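Long-range contacts in chitooligosaccharide oxidase (Gibberella zeae, PDB 6Y0R), which oxidises the C1 hydroxyl of chitooligosaccharides to the corresponding lactones with a bound FAD, passing the electrons to molecular oxygen to give hydrogen peroxide: residues S117-A121 / E140-G145; G124-P130 / V220-T226; R133-T139 / V326-S330; L181-A185 / H196-T200; W207-A212 / S392-Y396. One frame throughout, in Å; residues are numbered along the deposited sequence.

Interaction 1 of 5, residues S117-A121 / E140-G145; sequences SVKLA and ELWNQG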
# COMPACT_ATOMS: atom_id res chain seq x y z
N SER A 117 -17.35 6.84 -6.21
CA SER A 117 -17.92 6.42 -7.51
C SER A 117 -16.97 5.44 -8.20
O SER A 117 -15.75 5.73 -8.29
CB SER A 117 -18.19 7.63 -8.38
OG SER A 117 -18.52 7.20 -9.68
N VAL A 118 -17.49 4.33 -8.70
CA VAL A 118 -16.77 3.41 -9.61
C VAL A 118 -17.59 3.31 -10.89
O VAL A 118 -18.77 2.83 -10.78
CB VAL A 118 -16.62 2.02 -8.97
CG1 VAL A 118 -15.92 1.08 -9.93
CG2 VAL A 118 -15.96 2.09 -7.62
N LYS A 119 -17.02 3.67 -12.03
CA LYS A 119 -17.73 3.64 -13.33
C LYS A 119 -16.96 2.81 -14.34
O LYS A 119 -15.92 3.27 -14.85
CB LYS A 119 -17.96 5.08 -13.83
CG LYS A 119 -18.84 5.94 -12.94
CD LYS A 119 -19.03 7.34 -13.49
CE LYS A 119 -19.81 8.24 -12.55
NZ LYS A 119 -19.74 9.66 -13.00
N LEU A 120 -17.47 1.78 -14.74
CA LEU A 120 -16.85 0.91 -15.76
C LEU A 120 -17.51 1.20 -17.10
O LEU A 120 -18.76 1.11 -17.16
CB LEU A 120 -17.10 -0.54 -15.36
CG LEU A 120 -16.62 -1.67 -16.26
CD1 LEU A 120 -15.12 -1.67 -16.41
CD2 LEU A 120 -17.16 -3.06 -15.97
N ALA A 121 -16.68 1.29 -18.05
CA ALA A 121 -17.10 1.60 -19.44
C ALA A 121 -17.09 0.32 -20.27
O ALA A 121 -16.46 -0.69 -19.87
CB ALA A 121 -16.20 2.67 -20.01
N GLU A 140 -17.98 -3.41 -7.20
CA GLU A 140 -18.57 -2.66 -8.34
C GLU A 140 -18.03 -3.16 -9.66
O GLU A 140 -18.80 -3.33 -10.59
CB GLU A 140 -18.35 -1.15 -8.21
CG GLU A 140 -19.23 -0.52 -7.15
CD GLU A 140 -20.71 -0.47 -7.50
OE1 GLU A 140 -21.04 -0.61 -8.68
OE2 GLU A 140 -21.53 -0.26 -6.57
N LEU A 141 -16.73 -3.40 -9.80
CA LEU A 141 -16.20 -3.85 -11.09
C LEU A 141 -16.72 -5.25 -11.39
O LEU A 141 -16.96 -5.57 -12.55
CB LEU A 141 -14.67 -3.79 -11.09
CG LEU A 141 -14.08 -2.40 -11.00
CD1 LEU A 141 -12.56 -2.51 -11.03
CD2 LEU A 141 -14.57 -1.47 -12.12
N TRP A 142 -16.80 -6.09 -10.37
CA TRP A 142 -17.31 -7.47 -10.52
C TRP A 142 -18.77 -7.40 -10.98
O TRP A 142 -19.12 -8.06 -11.98
CB TRP A 142 -17.18 -8.22 -9.20
CG TRP A 142 -17.79 -9.58 -9.21
CD1 TRP A 142 -18.93 -9.92 -8.56
CD2 TRP A 142 -17.26 -10.79 -9.79
NE1 TRP A 142 -19.17 -11.26 -8.71
CE2 TRP A 142 -18.15 -11.82 -9.44
CE3 TRP A 142 -16.14 -11.11 -10.55
CZ2 TRP A 142 -17.98 -13.12 -9.90
CZ3 TRP A 142 -15.96 -12.40 -10.99
CH2 TRP A 142 -16.85 -13.41 -10.64
N ASN A 143 -19.58 -6.63 -10.29
CA ASN A 143 -21.05 -6.62 -10.57
C ASN A 143 -21.31 -5.90 -11.89
O ASN A 143 -22.15 -6.36 -12.69
CB ASN A 143 -21.81 -5.98 -9.43
CG ASN A 143 -21.82 -6.78 -8.15
OD1 ASN A 143 -21.61 -7.99 -8.16
ND2 ASN A 143 -22.20 -6.15 -7.06
N GLN A 144 -20.61 -4.82 -12.20
CA GLN A 144 -20.89 -4.03 -13.44
C GLN A 144 -20.46 -4.81 -14.68
O GLN A 144 -21.14 -4.67 -15.73
CB GLN A 144 -20.21 -2.65 -13.39
CG GLN A 144 -20.85 -1.68 -12.41
CD GLN A 144 -20.19 -0.33 -12.42
OE1 GLN A 144 -19.81 0.17 -13.48
NE2 GLN A 144 -19.98 0.23 -11.24
N GLY A 145 -19.42 -5.64 -14.64
CA GLY A 145 -18.88 -6.23 -15.87
C GLY A 145 -17.96 -7.40 -15.69
O GLY A 145 -17.34 -7.80 -16.69
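A helix packed against a sheet can borrow the strand's own backbone groups, and Gln-144 illustrates how. Its carboxamide lies along the strand edge turned away from strand 125-128, much as a neighbouring peptide would: NE2 donates to Val-118 O at 2.9 Å, while OE1 accepts from Leu-120 N at 3.1 Å. Within the helix, Gln-144 NE2 also donates to Glu-140 OE1 at 2.9 Å. Leu-120 and Val-118, the two residues most covered here, turn their CA-to-CB bonds toward the helix. Val-118 CG1 lies 3.6 Å from Leu-141 CD2, and Val-118 CB 3.7 Å from Glu-140 CB. Leu-120 reaches Gly-145, its CD2 3.6 Å from the glycine CA; a CB there would collide with the leucine methyl. The axes of strand 118-120 and helix segment 140-145 approach to 8.6 Å, with N-to-C directions 35° apart. Within the FAD-binding domain, strand 118-120 pairs with strand 125-128, whose Ala-126 and Ile-128 meet Leu-141 and Val-118, while Trp-142 touches helix 312-320.

Interaction 2 of 5, residues G124-P130 / V220-T226; sequences GTAKIQP and VELEFQT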
# COMPACT_ATOMS: atom_id res chain seq x y z
N GLY A 124 -13.81 -1.60 -21.14
CA GLY A 124 -13.04 -2.22 -20.04
C GLY A 124 -12.20 -1.19 -19.28
O GLY A 124 -11.55 -1.55 -18.27
N THR A 125 -12.25 0.07 -19.67
CA THR A 125 -11.66 1.17 -18.85
C THR A 125 -12.61 1.52 -17.71
O THR A 125 -13.84 1.35 -17.81
CB THR A 125 -11.35 2.40 -19.71
OG1 THR A 125 -10.68 3.32 -18.86
CG2 THR A 125 -12.60 3.06 -20.20
N ALA A 126 -12.08 2.01 -16.59
CA ALA A 126 -12.89 2.38 -15.42
C ALA A 126 -12.40 3.71 -14.88
O ALA A 126 -11.19 3.89 -14.80
CB ALA A 126 -12.80 1.32 -14.35
N LYS A 127 -13.32 4.57 -14.47
CA LYS A 127 -13.00 5.83 -13.80
C LYS A 127 -13.46 5.68 -12.37
O LYS A 127 -14.66 5.39 -12.13
CB LYS A 127 -13.72 7.00 -14.48
CG LYS A 127 -13.19 7.24 -15.88
CD LYS A 127 -13.85 8.39 -16.60
CE LYS A 127 -13.11 8.71 -17.87
NZ LYS A 127 -14.03 9.24 -18.90
N ILE A 128 -12.53 5.83 -11.43
CA ILE A 128 -12.80 5.57 -10.00
C ILE A 128 -12.34 6.76 -9.17
O ILE A 128 -11.22 7.24 -9.38
CB ILE A 128 -12.12 4.27 -9.56
CG1 ILE A 128 -12.39 3.15 -10.57
CG2 ILE A 128 -12.54 3.95 -8.15
CD1 ILE A 128 -11.70 1.84 -10.24
N GLN A 129 -13.20 7.19 -8.28
CA GLN A 129 -12.85 8.21 -7.27
C GLN A 129 -11.94 7.57 -6.24
O GLN A 129 -12.14 6.43 -5.86
CB GLN A 129 -14.10 8.85 -6.69
CG GLN A 129 -14.87 9.64 -7.77
CD GLN A 129 -16.07 10.37 -7.22
OE1 GLN A 129 -16.82 9.87 -6.37
NE2 GLN A 129 -16.21 11.64 -7.61
N PRO A 130 -10.89 8.27 -5.78
CA PRO A 130 -9.93 7.65 -4.86
C PRO A 130 -10.48 7.32 -3.47
O PRO A 130 -9.90 6.49 -2.80
CB PRO A 130 -8.83 8.71 -4.72
CG PRO A 130 -9.54 10.01 -5.04
CD PRO A 130 -10.56 9.66 -6.13
N VAL A 220 -8.40 13.31 -7.79
CA VAL A 220 -9.88 13.25 -7.58
C VAL A 220 -10.51 12.21 -8.50
O VAL A 220 -11.69 11.90 -8.27
CB VAL A 220 -10.55 14.62 -7.80
CG1 VAL A 220 -10.18 15.59 -6.71
CG2 VAL A 220 -10.21 15.19 -9.16
N GLU A 221 -9.78 11.69 -9.47
CA GLU A 221 -10.20 10.57 -10.35
C GLU A 221 -8.97 9.81 -10.84
O GLU A 221 -7.95 10.41 -11.24
CB GLU A 221 -11.01 11.08 -11.55
CG GLU A 221 -11.76 9.96 -12.27
CD GLU A 221 -12.49 10.42 -13.53
OE1 GLU A 221 -13.68 10.72 -13.42
OE2 GLU A 221 -11.84 10.47 -14.62
N LEU A 222 -9.10 8.50 -10.88
CA LEU A 222 -8.10 7.59 -11.44
C LEU A 222 -8.78 6.80 -12.53
O LEU A 222 -9.91 6.33 -12.28
CB LEU A 222 -7.59 6.64 -10.36
CG LEU A 222 -6.81 7.36 -9.26
CD1 LEU A 222 -6.64 6.47 -8.04
CD2 LEU A 222 -5.46 7.77 -9.82
N GLU A 223 -8.12 6.65 -13.66
CA GLU A 223 -8.64 5.81 -14.76
C GLU A 223 -7.72 4.62 -14.92
O GLU A 223 -6.51 4.78 -14.95
CB GLU A 223 -8.74 6.62 -16.06
CG GLU A 223 -9.40 5.81 -17.18
CD GLU A 223 -9.86 6.61 -18.38
OE1 GLU A 223 -9.28 7.72 -18.62
OE2 GLU A 223 -10.80 6.13 -19.06
N PHE A 224 -8.29 3.45 -15.14
CA PHE A 224 -7.55 2.18 -15.29
C PHE A 224 -8.06 1.38 -16.49
O PHE A 224 -9.25 1.45 -16.82
CB PHE A 224 -7.77 1.27 -14.07
CG PHE A 224 -7.35 1.85 -12.74
CD1 PHE A 224 -8.18 2.71 -12.05
CD2 PHE A 224 -6.08 1.56 -12.24
CE1 PHE A 224 -7.78 3.26 -10.84
CE2 PHE A 224 -5.67 2.11 -11.03
CZ PHE A 224 -6.53 2.94 -10.33
N GLN A 225 -7.19 0.56 -17.03
CA GLN A 225 -7.57 -0.54 -17.95
C GLN A 225 -7.79 -1.77 -17.07
O GLN A 225 -6.80 -2.37 -16.59
CB GLN A 225 -6.51 -0.80 -19.01
CG GLN A 225 -6.90 -1.93 -19.96
CD GLN A 225 -8.25 -1.71 -20.62
OE1 GLN A 225 -8.49 -0.66 -21.20
NE2 GLN A 225 -9.16 -2.68 -20.51
N THR A 226 -9.06 -2.13 -16.83
CA THR A 226 -9.37 -3.35 -16.06
C THR A 226 -8.95 -4.61 -16.83
O THR A 226 -8.79 -4.56 -18.07
CB THR A 226 -10.86 -3.42 -15.67
OG1 THR A 226 -11.58 -3.75 -16.87
CG2 THR A 226 -11.36 -2.16 -15.00
O HOH W 1 -14.06 12.57 -9.49
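The hydroxyl of Thr-226 turns back to reinforce the end of an antiparallel pairing: Gly-124 O accepts both from Thr-226 OG1 at 2.6 Å and from Thr-226 N at 2.9 Å. The positive phi of Gly-124, 88°, favours glycine, and a CB there would crowd Gln-225 NE2. Arg-147 holds the same threonine oxygen from outside.

Ala-126 and Phe-224 form a hydrogen-bonded pair, with Ala-126 N to Phe-224 O at 2.9 Å and Phe-224 N to Ala-126 O at 3.0 Å; Ile-128 and Leu-222 form the next, with Ile-128 N to Leu-222 O at 2.8 Å and Leu-222 N to Ile-128 O at 2.9 Å. These four residues share an apolar face, where Ile-128 CD1 approaches Phe-224 CD1 at 4.1 Å; Leu-159 of helix 159-165 packs on Ile-128, Leu-222 and Phe-224, and Leu-141 on Ala-126. The other face is polar: Thr-125 OG1 lies 2.8 Å from Glu-223 OE2, and Lys-127 NZ stays 4.5 Å from Glu-223 OE2, beyond a salt bridge. Beyond the Ile-128/Leu-222 pair, a water links Gln-129 NE2 (3.0 Å) to Val-220 O (2.7 Å), while Gln-129 OE1 accepts from Ser-117. A classic beta bulge at Val-220 and Glu-221, opposite Thr-186, interrupts the other edge of strand 218-228. Such an amphipathic antiparallel sheet is part of the PCMH-type FAD-binding domain, and Pro-130, just after strand 125-128, touches the FAD.

Interaction 3 of 5, residues R133-T139 / V326-S330; sequences RLGHVAT and VNPTS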
# COMPACT_ATOMS: atom_id res chain seq x y z
N ARG A 133 -13.19 2.53 -1.38
CA ARG A 133 -12.36 1.49 -0.71
C ARG A 133 -12.24 0.26 -1.61
O ARG A 133 -13.11 0.05 -2.47
CB ARG A 133 -12.94 1.20 0.66
CG ARG A 133 -12.97 2.42 1.56
CD ARG A 133 -13.64 2.15 2.90
NE ARG A 133 -13.82 3.38 3.63
CZ ARG A 133 -12.88 3.98 4.37
NH1 ARG A 133 -13.10 5.18 4.91
NH2 ARG A 133 -11.72 3.37 4.53
N LEU A 134 -11.16 -0.50 -1.45
CA LEU A 134 -10.81 -1.59 -2.38
C LEU A 134 -11.99 -2.58 -2.47
O LEU A 134 -12.22 -3.11 -3.54
CB LEU A 134 -9.55 -2.32 -1.94
CG LEU A 134 -8.30 -1.47 -1.92
CD1 LEU A 134 -7.13 -2.34 -1.52
CD2 LEU A 134 -8.05 -0.82 -3.26
N GLY A 135 -12.65 -2.89 -1.36
CA GLY A 135 -13.78 -3.85 -1.42
C GLY A 135 -14.91 -3.31 -2.26
O GLY A 135 -15.55 -4.07 -3.04
N HIS A 136 -15.13 -2.00 -2.21
CA HIS A 136 -16.19 -1.35 -3.02
C HIS A 136 -15.76 -1.34 -4.48
O HIS A 136 -16.56 -1.61 -5.37
CB HIS A 136 -16.49 0.04 -2.48
CG HIS A 136 -17.52 0.75 -3.28
ND1 HIS A 136 -18.84 0.28 -3.37
CD2 HIS A 136 -17.44 1.88 -4.01
CE1 HIS A 136 -19.53 1.13 -4.13
NE2 HIS A 136 -18.69 2.13 -4.54
N VAL A 137 -14.50 -1.04 -4.77
CA VAL A 137 -13.93 -1.16 -6.12
C VAL A 137 -14.19 -2.56 -6.66
O VAL A 137 -14.70 -2.70 -7.81
CB VAL A 137 -12.43 -0.85 -6.14
CG1 VAL A 137 -11.79 -1.19 -7.48
CG2 VAL A 137 -12.22 0.62 -5.80
N ALA A 138 -13.78 -3.58 -5.89
CA ALA A 138 -13.85 -4.97 -6.38
C ALA A 138 -15.33 -5.35 -6.60
O ALA A 138 -15.66 -5.93 -7.66
CB ALA A 138 -13.19 -5.93 -5.44
N THR A 139 -16.19 -4.98 -5.65
CA THR A 139 -17.63 -5.33 -5.73
C THR A 139 -18.23 -4.70 -6.99
O THR A 139 -18.96 -5.37 -7.77
CB THR A 139 -18.36 -4.91 -4.46
OG1 THR A 139 -17.79 -5.66 -3.39
CG2 THR A 139 -19.85 -5.20 -4.52
N VAL A 326 -17.14 -6.41 3.07
CA VAL A 326 -16.38 -6.49 1.80
C VAL A 326 -16.79 -5.35 0.87
O VAL A 326 -16.10 -5.15 -0.15
CB VAL A 326 -16.54 -7.88 1.15
CG1 VAL A 326 -15.71 -8.00 -0.10
CG2 VAL A 326 -16.16 -8.95 2.16
N ASN A 327 -17.82 -4.59 1.22
CA ASN A 327 -18.27 -3.46 0.38
C ASN A 327 -18.47 -2.21 1.21
O ASN A 327 -19.56 -1.64 1.26
CB ASN A 327 -19.47 -3.85 -0.46
CG ASN A 327 -19.88 -2.77 -1.44
OD1 ASN A 327 -19.06 -1.97 -1.89
ND2 ASN A 327 -21.16 -2.70 -1.74
N PRO A 328 -17.43 -1.72 1.91
CA PRO A 328 -17.61 -0.56 2.78
C PRO A 328 -17.67 0.77 2.02
O PRO A 328 -16.81 1.04 1.19
CB PRO A 328 -16.37 -0.64 3.69
CG PRO A 328 -15.33 -1.24 2.79
CD PRO A 328 -16.06 -2.24 1.93
N THR A 329 -18.72 1.54 2.26
CA THR A 329 -18.88 2.90 1.69
C THR A 329 -19.26 3.91 2.78
O THR A 329 -19.20 5.11 2.47
CB THR A 329 -19.89 2.90 0.55
OG1 THR A 329 -21.13 2.46 1.12
CG2 THR A 329 -19.51 2.00 -0.59
N SER A 330 -19.68 3.49 3.97
CA SER A 330 -20.23 4.41 5.00
C SER A 330 -19.17 5.41 5.45
O SER A 330 -18.01 5.02 5.68
CB SER A 330 -20.75 3.68 6.18
OG SER A 330 -21.29 4.62 7.11
O HOH W 2 -15.93 2.98 -0.59
O HOH W 3 -16.01 5.26 3.74
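Arg-133 occupies the N-cap position of helix 134-145 in the PCMH-type FAD-binding fold, and the loop 326-330, from a distant part of the chain, lies across that helix's first turns. Rotamers decide what each side chain reaches. In Arg-133, chi1 m directs the side chain and chi2 and chi3, both t, extend it, so that CD passes Pro-328 CG at 3.8 Å and the guanidinium goes on to Asp-113, in a salt bridge, and to the carbonyls of Gly-92 and Gly-156. Two waters join its near parts to the loop: one accepts from Arg-133 N (2.9 Å) and donates to Pro-328 O (2.8 Å), the other accepts from Arg-133 NE (2.9 Å) and donates to Ser-330 O (2.8 Å).

Thr-139, with chi1 m, turns its hydroxyl back on the helix, OG1 donating to Gly-135 O at 2.8 Å. Gly-135 lets the loop close in: its CA lies 2.9 Å from Val-326 O, where a CB would clash. His-136 adopts the t rotamer, presenting one ring face to Thr-329, whose p rotamer sets CG2 3.5 Å from the ring centroid in a CH-pi contact; Tyr-116 meets the same ring edge-to-face. With chi1 t, Asn-327 brings its carboxamide to the edge of the imidazole, where His-136 ND1 donates to Asn-327 OD1 at 2.7 Å.

Interaction 4 of 5, residues L181-A185 / H196-T200; sequences LMIGA and HCSKT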
# COMPACT_ATOMS: atom_id res chain seq x y z
N LEU A 181 -1.83 -0.53 -13.99
CA LEU A 181 -2.96 -0.52 -14.96
C LEU A 181 -3.59 0.86 -15.03
O LEU A 181 -4.62 1.04 -15.69
CB LEU A 181 -3.98 -1.58 -14.55
CG LEU A 181 -3.52 -3.03 -14.82
CD1 LEU A 181 -4.59 -4.02 -14.41
CD2 LEU A 181 -3.13 -3.22 -16.27
N MET A 182 -2.99 1.85 -14.37
CA MET A 182 -3.46 3.23 -14.44
C MET A 182 -3.14 3.78 -15.83
O MET A 182 -1.99 3.63 -16.30
CB MET A 182 -2.80 4.08 -13.34
CG MET A 182 -3.50 5.41 -13.10
SD MET A 182 -2.62 6.44 -11.84
CE MET A 182 -2.52 5.20 -10.56
N ILE A 183 -4.12 4.40 -16.47
CA ILE A 183 -3.95 5.01 -17.81
C ILE A 183 -4.23 6.51 -17.76
O ILE A 183 -3.93 7.18 -18.77
CB ILE A 183 -4.83 4.29 -18.85
CG1 ILE A 183 -6.32 4.41 -18.53
CG2 ILE A 183 -4.38 2.86 -19.00
CD1 ILE A 183 -7.19 3.80 -19.62
N GLY A 184 -4.79 7.03 -16.68
CA GLY A 184 -5.04 8.47 -16.57
C GLY A 184 -5.37 8.88 -15.17
O GLY A 184 -5.66 8.02 -14.36
N ALA A 185 -5.32 10.17 -14.88
CA ALA A 185 -5.73 10.70 -13.57
C ALA A 185 -6.17 12.16 -13.73
O ALA A 185 -5.66 12.86 -14.62
CB ALA A 185 -4.61 10.59 -12.55
N HIS A 196 -5.84 17.10 -16.24
CA HIS A 196 -5.79 15.68 -16.64
C HIS A 196 -4.34 15.32 -16.95
O HIS A 196 -3.61 16.18 -17.50
CB HIS A 196 -6.79 15.44 -17.79
CG HIS A 196 -6.80 14.02 -18.22
ND1 HIS A 196 -7.48 13.04 -17.51
CD2 HIS A 196 -6.17 13.39 -19.22
CE1 HIS A 196 -7.30 11.88 -18.10
NE2 HIS A 196 -6.50 12.05 -19.15
N CYS A 197 -3.90 14.11 -16.58
CA CYS A 197 -2.60 13.58 -16.96
C CYS A 197 -2.71 12.10 -17.37
O CYS A 197 -3.70 11.42 -17.00
CB CYS A 197 -1.57 13.87 -15.88
SG CYS A 197 -1.85 12.95 -14.33
N SER A 198 -1.73 11.67 -18.13
CA SER A 198 -1.65 10.36 -18.81
C SER A 198 -0.24 10.19 -19.33
O SER A 198 0.58 11.10 -19.13
CB SER A 198 -2.68 10.28 -19.91
OG SER A 198 -2.24 11.09 -20.99
N LYS A 199 0.06 9.07 -19.95
CA LYS A 199 1.35 8.85 -20.63
C LYS A 199 1.53 9.96 -21.68
O LYS A 199 2.70 10.21 -22.02
CB LYS A 199 1.44 7.45 -21.23
CG LYS A 199 1.83 6.37 -20.23
CD LYS A 199 1.42 4.98 -20.67
CE LYS A 199 0.13 4.51 -20.02
NZ LYS A 199 -0.84 3.95 -21.00
N THR A 200 0.47 10.61 -22.16
CA THR A 200 0.57 11.52 -23.36
C THR A 200 0.20 12.96 -23.02
O THR A 200 0.29 13.82 -23.91
CB THR A 200 -0.29 11.00 -24.52
OG1 THR A 200 -1.65 11.13 -24.13
CG2 THR A 200 0.08 9.59 -24.92
O HOH W 4 -1.79 6.87 -20.34
O HOH W 5 -5.96 8.96 -20.33
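A beta hairpin need not be paired along its whole length, and the diverging end of this one is bridged by water. Met-182, the first residue of the strand, barely meets the partner, its O 4.4 Å from Lys-199 CE. At Ile-183 the carbonyl takes over: Ile-183 O accepts from two waters, at 2.7 and 3.1 Å. The nearer water accepts in turn from Lys-199 N at 2.9 Å; the other has a weak link to His-196 NE2 at 3.4 Å. Ile-183 O also lies 3.5 Å from Ser-198 CB, in an ST turn closed by Thr-200 N donating to Ser-198 OG at 3.0 Å. Gly-184 follows, its CA 3.3 Å from Cys-197 O in a CA-H...O contact. Only at Ala-185 does direct pairing begin within these segments: Ala-185 N donates to Cys-197 O and Cys-197 N to Ala-185 O, both at 2.9 Å, and Ala-185 CB packs 4.0 Å from Cys-197 SG. The other edge of strand 182-188 pairs with strand 218-228, where Ile-183 and Gly-184 form a classic beta bulge opposite Glu-223. Helix 203-212 covers one face, Phe-206 touching both Met-182 and Cys-197.

Interaction 5 of 5, residues W207-A212 / S392-Y396; sequences WGIRGA and SDTAY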
# COMPACT_ATOMS: atom_id res chain seq x y z
N TRP A 207 3.74 10.34 -14.31
CA TRP A 207 4.89 9.59 -13.77
C TRP A 207 4.90 9.73 -12.23
O TRP A 207 5.10 8.69 -11.56
CB TRP A 207 6.19 10.07 -14.42
CG TRP A 207 7.40 9.33 -13.99
CD1 TRP A 207 7.92 8.19 -14.48
CD2 TRP A 207 8.30 9.75 -12.95
NE1 TRP A 207 9.06 7.85 -13.83
CE2 TRP A 207 9.32 8.79 -12.88
CE3 TRP A 207 8.33 10.87 -12.11
CZ2 TRP A 207 10.37 8.89 -11.96
CZ3 TRP A 207 9.38 10.98 -11.21
CH2 TRP A 207 10.36 10.00 -11.15
N GLY A 208 4.90 10.97 -11.69
CA GLY A 208 5.03 11.15 -10.24
C GLY A 208 3.89 10.54 -9.49
O GLY A 208 4.11 10.06 -8.34
N ILE A 209 2.66 10.63 -10.02
CA ILE A 209 1.45 10.13 -9.29
C ILE A 209 1.55 8.62 -9.15
O ILE A 209 0.98 8.09 -8.19
CB ILE A 209 0.17 10.63 -9.99
CG1 ILE A 209 -0.33 11.91 -9.31
CG2 ILE A 209 -0.95 9.60 -10.09
CD1 ILE A 209 0.56 13.03 -9.45
N ARG A 210 2.23 7.96 -10.08
CA ARG A 210 2.35 6.48 -10.13
C ARG A 210 3.52 6.10 -9.23
O ARG A 210 4.53 5.61 -9.73
CB ARG A 210 2.43 5.98 -11.58
CG ARG A 210 1.13 6.17 -12.35
CD ARG A 210 1.21 5.51 -13.72
NE ARG A 210 2.21 6.27 -14.47
CZ ARG A 210 2.90 5.85 -15.55
NH1 ARG A 210 3.80 6.66 -16.10
NH2 ARG A 210 2.74 4.61 -16.02
N GLY A 211 3.39 6.36 -7.93
CA GLY A 211 4.33 5.86 -6.92
C GLY A 211 4.64 6.89 -5.86
O GLY A 211 5.08 6.49 -4.73
N ALA A 212 4.45 8.18 -6.14
CA ALA A 212 4.71 9.27 -5.17
C ALA A 212 3.55 10.25 -5.20
O ALA A 212 3.70 11.46 -5.03
CB ALA A 212 6.05 9.92 -5.51
N SER A 392 12.95 3.37 -13.47
CA SER A 392 12.69 4.77 -13.84
C SER A 392 11.39 4.92 -14.63
O SER A 392 11.01 6.04 -14.92
CB SER A 392 13.89 5.32 -14.62
OG SER A 392 14.09 4.53 -15.77
N ASP A 393 10.68 3.84 -14.99
CA ASP A 393 9.46 3.95 -15.84
C ASP A 393 8.28 4.62 -15.11
O ASP A 393 7.41 5.24 -15.75
CB ASP A 393 9.07 2.58 -16.38
CG ASP A 393 9.96 2.03 -17.48
OD1 ASP A 393 10.78 2.81 -18.05
OD2 ASP A 393 9.84 0.82 -17.75
N THR A 394 8.18 4.47 -13.78
CA THR A 394 7.17 5.15 -12.95
C THR A 394 7.93 5.67 -11.72
O THR A 394 9.08 5.27 -11.55
CB THR A 394 6.06 4.20 -12.49
OG1 THR A 394 6.60 3.15 -11.69
CG2 THR A 394 5.28 3.60 -13.66
N ALA A 395 7.29 6.48 -10.89
CA ALA A 395 7.91 6.91 -9.61
C ALA A 395 8.17 5.70 -8.71
O ALA A 395 9.08 5.76 -7.88
CB ALA A 395 7.02 7.92 -8.95
N TYR A 396 7.45 4.58 -8.87
CA TYR A 396 7.67 3.35 -8.08
C TYR A 396 9.01 2.72 -8.49
O TYR A 396 9.18 2.21 -9.64
CB TYR A 396 6.51 2.36 -8.27
CG TYR A 396 6.63 1.15 -7.39
CD1 TYR A 396 7.38 0.05 -7.76
CD2 TYR A 396 6.01 1.14 -6.15
CE1 TYR A 396 7.50 -1.05 -6.93
CE2 TYR A 396 6.14 0.06 -5.31
CZ TYR A 396 6.88 -1.04 -5.70
OH TYR A 396 6.98 -2.13 -4.88
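The C-terminal end of helix 203-212, in the PCMH-type FAD-binding region, is met by a loop between strands 371-378 and 403-411 of the seven-stranded antiparallel sheet. It exemplifies a loop fixed through backbone groups. Ala-395 N donates to Trp-207 O at 3.2 Å, and Tyr-396 N makes a weak hydrogen bond to Arg-210 O, also 3.2 Å. Arg-210 is the centre of an inverse gamma turn, and Gly-211 follows with a phi of 140°; a CB there would strike Tyr-396 N and jam against the carbonyl of Arg-210, so the bare glycine lets the Ala-395/Tyr-396 backbone approach. Ala-395 CB sits 3.9 Å from Gly-211 CA and 4.1 Å from Ala-212 CB; Leu-469 of helix 466-476 touches Trp-207, Ala-212 and Ala-395. Thr-394 CG2 lies over the guanidinium of Arg-210, 3.6 Å from NH2. Lys-468 makes a cation-pi contact with the indole of Trp-207. The same indole has Thr-394 and Ala-395 backbone over one face, and at its edge Trp-207 NE1 donates to Ser-392 O at 2.9 Å.

Three of the contacts share one antiparallel sheet: interaction 2 supplies its middle, interaction 1 extends it through Lys-119 N to Lys-127 O (2.9 Å), and interaction 4 adds the hairpin through Ile-183 N to Glu-223 O (2.9 Å). Interactions 1 and 3 use successive parts of helix 134-145, whereas 4 and 5 meet where Met-182 SD packs 3.8 Å from Arg-210 CG. Interactions 3 and 5 tie the FAD-binding region to distant loops. Interaction 5 is buried and relies on backbone and indole donors. The other four are partly buried; interaction 1, with three of seven touching residues exposed, lies toward the surface and uses a side-chain amide. Backbone pairing dominates 2, and waters bridge 2, 3 and 4.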